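Local atomic coordinates of putative citrate lyase, alfa subunit (Streptococcus mutans, PDB entry 2HJ0), a protein that is a putative alpha subunit of citrate lyase, of the CitF family. Residues A[165-170]-A[195-200]; A[172-177]-A[208-213]; A[202-207]-A[225-230]. All blocks are in the same frame, centred on the assembly; numbering follows the deposited sequence.

Interaction 1 (A[165-170]-A[195-200]); sequences AFLGAP and IDAKYA
Asp196 meets the strand first, through its CB. This carbon lies 3.9 Å from Leu167 CD2, and the two side chains cross obliquely. Asp196 CB is also near Ala165 CB, so the base of the aspartate faces two residues of the strand. The carboxylate finds its partners outside the two segments: OD1 forms a salt bridge with Arg151 NH1, and OD2 is hydrogen-bonded to Ser68 OG on strand 66-69. One residue on, Ala197 CB touches the other branch of Leu167, with CD1 at 3.7 Å. The leucine fork thus divides its methyls between successive helix residues. Leu167 CG is anti to its own carbonyl carbon (chi1 -48°), and from there CD1 and CD2 reach Ala197 and Asp196. Ala200 follows, the first residue to leave the helical conformation. Its N still closes a turn on Asp196 O at 2.8 Å. Its CB meets Ala165 CB at 3.8 Å, methyl against methyl, and the CA atoms of this pair are 6.2 Å apart. The helix axis passes 8.9 Å from the strand axis and runs roughly against it, at 145°. This is the packing of a beta-alpha-beta crossover: helix 191-199 packs on the sheet within the connection from strand 164-169 to its parallel neighbour 202-207. No hydrogen bond joins the two segments. Between them the contact is made by methyl and methylene groups, all on buried residues, while the one charged side chain among them is paired with groups elsewhere in the chain.

Interaction 2 (A[172-177]-A[208-213]); sequences SDAYGN and DTLVPY
Ser172 and Leu210 form a single beta bridge between two loops, with their CA atoms 5.5 Å apart. The firm bond runs from Val211 N to Ser172 O at 3.0 Å and is nearly straight (175°), although the donor lies above the carbonyl plane. Ser172 N to Thr209 O is only a weak bond. Asp173 CA also points its hydrogen at Val211 O, a CA-H...O contact. Beyond the bridge comes an Asx turn, Asp173 OD1 accepting from Tyr175 N at 2.8 Å. The backbone bond from Asp173 N to Asn177 O brings the loop back. Asn177 N reaches Asp173 OD1 at 3.0 Å, from the opposite face of the carboxylate to Tyr175 N. Asp173 CG sits between the backbone N and the carbonyl carbon (chi1 47°). OD2 takes Asn177 ND2 on its syn lone pair at 2.8 Å and has a further donor in Asn215 N. Both oxygens are thus held, which should limit rotation of the group. Across the contact, Tyr213 lies side by side with Asp173, pointing the same way. Tyr175 CB comes up at the edge of the Tyr213 ring, 3.7 Å from CE2. The two rings meet obliquely, their planes at 82°. Leu210 CD2 lies near Ser172 O and Ala174 N. The second subunit packs on the aromatic end: its Val363 touches Tyr213 and its Gln366 touches Tyr175. Gln222 OE1 is hydrogen-bonded to both Tyr213 OH and Asn177 ND2, and ND2 itself lies 3.5 Å from Tyr213 CE2.

Interaction 3 (A[202-207]-A[225-230]); sequences QVVIVT and VDYIVV
Val203 is held by Asp226 at both ends of its backbone. Val203 N gives a hydrogen bond to the anti lone pair of Asp226 OD2 at 2.7 Å. Val203 O accepts from Asp226 N at 2.8 Å and from Tyr227 N at 3.2 Å. The regular ladder starts here: Ile205 N bonds to Tyr227 O, Val229 N to Ile205 O, and Thr207 N to Val229 O. These are neighbouring parallel strands of the larger mixed sheet, in a family grouped with Rossmann-like folds, and the segment axes make an angle of 22°. On one face Val206 CG2 lies 3.6 Å from Val229 CG1, with the side chains side by side and pointing the same way. Ile205 and Ile228 do likewise on the other face, CG1 to CG1 at 3.8 Å. Ile205 CG2 also meets Val225 CG2 at 3.7 Å, the two side chains crossing at about a right angle. Helix 52-58 covers the face of Val204, Val206, Tyr227 and Val229. Ser172 packs on the face of Ile205, Thr207 and Ile228. Asp226 OD2 has a second partner, a salt bridge to Lys360 of the second subunit.

In the fold
Strand 202-207 is the common element. Interactions 1 and 3 have centres about 8 Å apart and share one sheet, since strand 164-169 borders strand 202-207. Leu167 O accepts a probable hydrogen bond from Val206 N at 2.7 Å. Helix 191-199 leads into strand 202-207, and Ala197 packs on Val203. In interaction 2 the loop 208-213, which continues from strand 202-207, meets the loop 172-177 that comes after strand 171-172. Its centre is about 10 Å from that of interaction 3 and about 15 Å from that of interaction 1. Pro170 O and Thr209 OG1, 2.9 Å apart, join it to interaction 1. Leu210 CD1 touches Val230 CG2 of interaction 3 at 3.5 Å. Interactions 2 and 3 both reach the second subunit.

Interaction 1 (A[165-170]-A[195-200])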
# COMPACT_ATOMS: atom_id res chain seq x y z
N ALA A 165 -3.95 3.63 -16.64
CA ALA A 165 -2.92 4.53 -16.15
C ALA A 165 -1.58 4.13 -16.75
O ALA A 165 -1.13 3.00 -16.57
CB ALA A 165 -2.85 4.48 -14.64
N PHE A 166 -0.97 5.05 -17.49
CA PHE A 166 0.33 4.80 -18.08
C PHE A 166 1.33 5.47 -17.17
O PHE A 166 1.48 6.69 -17.22
CB PHE A 166 0.37 5.40 -19.46
CG PHE A 166 -0.60 4.78 -20.41
CD1 PHE A 166 -0.29 3.59 -21.04
CD2 PHE A 166 -1.83 5.38 -20.66
CE1 PHE A 166 -1.20 3.00 -21.92
CE2 PHE A 166 -2.74 4.80 -21.53
CZ PHE A 166 -2.43 3.62 -22.16
N LEU A 167 2.01 4.68 -16.34
CA LEU A 167 2.99 5.22 -15.38
C LEU A 167 4.46 4.95 -15.72
O LEU A 167 4.84 3.83 -16.02
CB LEU A 167 2.70 4.65 -13.98
CG LEU A 167 1.26 4.70 -13.49
CD1 LEU A 167 1.17 4.10 -12.08
CD2 LEU A 167 0.76 6.14 -13.51
N GLY A 168 5.29 5.99 -15.65
CA GLY A 168 6.70 5.79 -15.93
C GLY A 168 7.42 5.37 -14.66
O GLY A 168 7.16 5.92 -13.61
N ALA A 169 8.30 4.37 -14.74
CA ALA A 169 9.05 3.92 -13.58
C ALA A 169 10.50 3.67 -13.98
O ALA A 169 10.78 2.89 -14.90
CB ALA A 169 8.46 2.65 -13.02
N PRO A 170 11.44 4.35 -13.31
CA PRO A 170 12.85 4.17 -13.64
C PRO A 170 13.36 2.73 -13.50
O PRO A 170 14.46 2.41 -13.96
CB PRO A 170 13.56 5.15 -12.71
CG PRO A 170 12.61 5.32 -11.58
CD PRO A 170 11.27 5.38 -12.28
N ILE A 195 -0.96 6.59 -6.32
CA ILE A 195 -2.40 6.61 -6.15
C ILE A 195 -3.07 6.12 -7.42
O ILE A 195 -4.07 5.43 -7.37
CB ILE A 195 -2.88 8.01 -5.78
CG1 ILE A 195 -4.40 8.02 -5.70
CG2 ILE A 195 -2.39 9.01 -6.79
CD1 ILE A 195 -4.94 9.34 -5.24
N ASP A 196 -2.51 6.47 -8.57
CA ASP A 196 -3.06 6.02 -9.83
C ASP A 196 -3.10 4.51 -9.89
O ASP A 196 -4.12 3.92 -10.17
CB ASP A 196 -2.21 6.51 -10.99
CG ASP A 196 -2.41 7.97 -11.27
OD1 ASP A 196 -2.34 8.77 -10.31
OD2 ASP A 196 -2.63 8.33 -12.45
N ALA A 197 -1.97 3.88 -9.62
CA ALA A 197 -1.89 2.43 -9.70
C ALA A 197 -2.77 1.74 -8.69
O ALA A 197 -3.03 0.55 -8.80
CB ALA A 197 -0.46 1.97 -9.53
N LYS A 198 -3.22 2.49 -7.70
CA LYS A 198 -4.06 1.93 -6.66
C LYS A 198 -5.55 1.98 -6.99
O LYS A 198 -6.30 1.09 -6.60
CB LYS A 198 -3.75 2.67 -5.36
CG LYS A 198 -4.52 2.24 -4.14
CD LYS A 198 -3.94 2.94 -2.90
CE LYS A 198 -2.42 2.65 -2.75
NZ LYS A 198 -1.75 3.33 -1.58
N TYR A 199 -5.97 2.99 -7.73
CA TYR A 199 -7.38 3.11 -8.07
C TYR A 199 -7.76 2.89 -9.53
O TYR A 199 -8.93 2.71 -9.85
CB TYR A 199 -7.87 4.48 -7.63
CG TYR A 199 -7.90 4.63 -6.14
CD1 TYR A 199 -8.92 4.05 -5.38
CD2 TYR A 199 -6.90 5.33 -5.49
CE1 TYR A 199 -8.93 4.17 -3.98
CE2 TYR A 199 -6.89 5.46 -4.10
CZ TYR A 199 -7.91 4.88 -3.35
OH TYR A 199 -7.90 5.01 -1.98
N ALA A 200 -6.77 2.92 -10.42
CA ALA A 200 -7.03 2.73 -11.84
C ALA A 200 -7.45 1.29 -12.14
O ALA A 200 -7.06 0.36 -11.43
CB ALA A 200 -5.78 3.09 -12.66

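Interaction 2 (A[172-177]-A[208-213])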
# COMPACT_ATOMS: atom_id res chain seq x y z
N SER A 172 11.71 -1.63 -12.91
CA SER A 172 10.58 -2.53 -12.73
C SER A 172 10.94 -3.94 -13.19
O SER A 172 11.76 -4.11 -14.08
CB SER A 172 9.40 -2.01 -13.55
OG SER A 172 8.37 -2.98 -13.62
N ASP A 173 10.35 -4.96 -12.57
CA ASP A 173 10.62 -6.32 -13.04
C ASP A 173 9.57 -6.63 -14.09
O ASP A 173 8.75 -5.77 -14.42
CB ASP A 173 10.56 -7.36 -11.91
CG ASP A 173 9.33 -7.22 -11.03
OD1 ASP A 173 8.23 -6.96 -11.58
OD2 ASP A 173 9.48 -7.40 -9.79
N ALA A 174 9.58 -7.84 -14.61
CA ALA A 174 8.63 -8.22 -15.64
C ALA A 174 7.31 -8.65 -15.04
O ALA A 174 6.54 -9.37 -15.65
CB ALA A 174 9.19 -9.34 -16.49
N TYR A 175 7.04 -8.19 -13.83
CA TYR A 175 5.78 -8.55 -13.20
C TYR A 175 5.09 -7.32 -12.63
O TYR A 175 3.95 -7.42 -12.18
CB TYR A 175 6.01 -9.59 -12.11
CG TYR A 175 4.95 -10.66 -12.08
CD1 TYR A 175 4.58 -11.35 -13.24
CD2 TYR A 175 4.34 -11.03 -10.88
CE1 TYR A 175 3.66 -12.38 -13.21
CE2 TYR A 175 3.41 -12.07 -10.85
CZ TYR A 175 3.08 -12.74 -12.02
OH TYR A 175 2.19 -13.79 -11.98
N GLY A 176 5.79 -6.18 -12.63
CA GLY A 176 5.20 -4.94 -12.13
C GLY A 176 5.77 -4.23 -10.89
O GLY A 176 5.43 -3.07 -10.65
N ASN A 177 6.60 -4.91 -10.09
CA ASN A 177 7.18 -4.25 -8.92
C ASN A 177 8.11 -3.13 -9.45
O ASN A 177 9.10 -3.41 -10.13
CB ASN A 177 7.99 -5.24 -8.08
CG ASN A 177 7.13 -6.35 -7.50
OD1 ASN A 177 6.22 -6.09 -6.70
ND2 ASN A 177 7.41 -7.59 -7.89
N ASP A 208 12.36 2.08 -18.06
CA ASP A 208 13.53 2.41 -18.84
C ASP A 208 14.59 1.35 -18.62
O ASP A 208 15.50 1.19 -19.43
CB ASP A 208 14.04 3.76 -18.37
CG ASP A 208 14.70 4.51 -19.45
OD1 ASP A 208 14.91 5.73 -19.26
OD2 ASP A 208 15.00 3.85 -20.48
N THR A 209 14.47 0.64 -17.50
CA THR A 209 15.43 -0.39 -17.17
C THR A 209 14.71 -1.55 -16.53
O THR A 209 14.01 -1.37 -15.53
CB THR A 209 16.53 0.15 -16.22
OG1 THR A 209 16.06 0.14 -14.87
CG2 THR A 209 16.88 1.61 -16.61
N LEU A 210 14.88 -2.74 -17.11
CA LEU A 210 14.23 -3.95 -16.61
C LEU A 210 15.11 -4.68 -15.62
O LEU A 210 16.24 -5.05 -15.92
CB LEU A 210 13.89 -4.87 -17.78
CG LEU A 210 12.51 -5.52 -17.72
CD1 LEU A 210 12.31 -6.41 -18.94
CD2 LEU A 210 12.37 -6.34 -16.45
N VAL A 211 14.58 -4.92 -14.44
CA VAL A 211 15.32 -5.59 -13.40
C VAL A 211 14.81 -7.01 -13.14
O VAL A 211 13.62 -7.28 -13.31
CB VAL A 211 15.23 -4.75 -12.11
CG1 VAL A 211 15.78 -5.52 -10.91
CG2 VAL A 211 15.99 -3.45 -12.32
N PRO A 212 15.71 -7.94 -12.78
CA PRO A 212 15.26 -9.31 -12.51
C PRO A 212 14.34 -9.36 -11.28
O PRO A 212 14.50 -8.58 -10.33
CB PRO A 212 16.57 -10.08 -12.30
CG PRO A 212 17.52 -9.01 -11.82
CD PRO A 212 17.18 -7.83 -12.67
N TYR A 213 13.38 -10.27 -11.32
CA TYR A 213 12.41 -10.43 -10.25
C TYR A 213 13.04 -11.05 -9.01
O TYR A 213 13.86 -11.96 -9.11
CB TYR A 213 11.27 -11.34 -10.74
CG TYR A 213 10.10 -11.46 -9.80
CD1 TYR A 213 10.15 -12.28 -8.67
CD2 TYR A 213 8.93 -10.73 -10.02
CE1 TYR A 213 9.07 -12.37 -7.79
CE2 TYR A 213 7.85 -10.82 -9.15
CZ TYR A 213 7.93 -11.64 -8.04
OH TYR A 213 6.87 -11.69 -7.16

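Interaction 3 (A[202-207]-A[225-230])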
# COMPACT_ATOMS: atom_id res chain seq x y z
N GLN A 202 -6.87 -0.45 -15.11
CA GLN A 202 -5.73 -1.08 -15.72
C GLN A 202 -4.52 -0.16 -15.60
O GLN A 202 -4.61 1.06 -15.84
CB GLN A 202 -6.02 -1.42 -17.18
CG GLN A 202 -6.63 -2.77 -17.33
CD GLN A 202 -6.63 -3.23 -18.74
OE1 GLN A 202 -7.29 -2.65 -19.59
NE2 GLN A 202 -5.89 -4.29 -19.01
N VAL A 203 -3.39 -0.75 -15.21
CA VAL A 203 -2.15 -0.02 -15.03
C VAL A 203 -1.06 -0.56 -15.95
O VAL A 203 -0.79 -1.76 -15.98
CB VAL A 203 -1.66 -0.10 -13.55
CG1 VAL A 203 -0.23 0.41 -13.41
CG2 VAL A 203 -2.60 0.70 -12.65
N VAL A 204 -0.44 0.34 -16.71
CA VAL A 204 0.64 -0.01 -17.62
C VAL A 204 1.87 0.77 -17.18
O VAL A 204 1.89 1.99 -17.31
CB VAL A 204 0.31 0.42 -19.07
CG1 VAL A 204 1.55 0.28 -19.95
CG2 VAL A 204 -0.80 -0.42 -19.62
N ILE A 205 2.88 0.10 -16.63
CA ILE A 205 4.07 0.86 -16.23
C ILE A 205 5.08 0.75 -17.38
O ILE A 205 5.29 -0.33 -17.94
CB ILE A 205 4.72 0.37 -14.87
CG1 ILE A 205 5.54 -0.90 -15.08
CG2 ILE A 205 3.68 0.14 -13.78
CD1 ILE A 205 6.97 -0.59 -15.24
N VAL A 206 5.68 1.89 -17.75
CA VAL A 206 6.66 1.96 -18.83
C VAL A 206 8.02 2.19 -18.18
O VAL A 206 8.30 3.27 -17.63
CB VAL A 206 6.36 3.15 -19.78
CG1 VAL A 206 7.25 3.09 -21.02
CG2 VAL A 206 4.90 3.15 -20.13
N THR A 207 8.88 1.18 -18.24
CA THR A 207 10.18 1.32 -17.62
C THR A 207 11.29 1.55 -18.60
O THR A 207 11.19 1.23 -19.80
CB THR A 207 10.55 0.10 -16.76
OG1 THR A 207 11.70 0.42 -15.96
CG2 THR A 207 10.86 -1.09 -17.64
N VAL A 225 -0.26 -3.71 -11.08
CA VAL A 225 0.15 -3.54 -12.47
C VAL A 225 -0.40 -4.60 -13.41
O VAL A 225 -0.50 -5.76 -13.06
CB VAL A 225 1.70 -3.53 -12.52
CG1 VAL A 225 2.18 -3.29 -13.93
CG2 VAL A 225 2.23 -2.46 -11.57
N ASP A 226 -0.77 -4.19 -14.63
CA ASP A 226 -1.29 -5.15 -15.58
C ASP A 226 -0.27 -5.49 -16.64
O ASP A 226 -0.09 -6.66 -16.99
CB ASP A 226 -2.58 -4.62 -16.23
CG ASP A 226 -3.72 -4.47 -15.23
OD1 ASP A 226 -4.34 -5.50 -14.87
OD2 ASP A 226 -3.97 -3.33 -14.79
N TYR A 227 0.41 -4.48 -17.15
CA TYR A 227 1.39 -4.69 -18.20
C TYR A 227 2.65 -3.86 -18.01
O TYR A 227 2.62 -2.77 -17.41
CB TYR A 227 0.76 -4.34 -19.56
CG TYR A 227 -0.40 -5.23 -19.94
CD1 TYR A 227 -0.20 -6.57 -20.24
CD2 TYR A 227 -1.70 -4.72 -20.04
CE1 TYR A 227 -1.26 -7.40 -20.62
CE2 TYR A 227 -2.77 -5.55 -20.43
CZ TYR A 227 -2.54 -6.89 -20.72
OH TYR A 227 -3.55 -7.72 -21.13
N ILE A 228 3.76 -4.39 -18.50
CA ILE A 228 5.03 -3.70 -18.41
C ILE A 228 5.62 -3.59 -19.79
O ILE A 228 5.66 -4.57 -20.53
CB ILE A 228 6.03 -4.43 -17.52
CG1 ILE A 228 5.49 -4.56 -16.10
CG2 ILE A 228 7.34 -3.67 -17.50
CD1 ILE A 228 4.50 -5.68 -15.91
N VAL A 229 6.06 -2.40 -20.16
CA VAL A 229 6.66 -2.20 -21.46
C VAL A 229 8.00 -1.53 -21.26
O VAL A 229 8.12 -0.56 -20.51
CB VAL A 229 5.77 -1.32 -22.35
CG1 VAL A 229 5.38 -0.07 -21.61
CG2 VAL A 229 6.51 -0.97 -23.63
N VAL A 230 9.00 -2.05 -21.94
CA VAL A 230 10.34 -1.50 -21.85
C VAL A 230 10.64 -0.62 -23.05
O VAL A 230 10.33 -0.98 -24.17
CB VAL A 230 11.37 -2.64 -21.82
CG1 VAL A 230 12.77 -2.05 -21.91
CG2 VAL A 230 11.22 -3.44 -20.53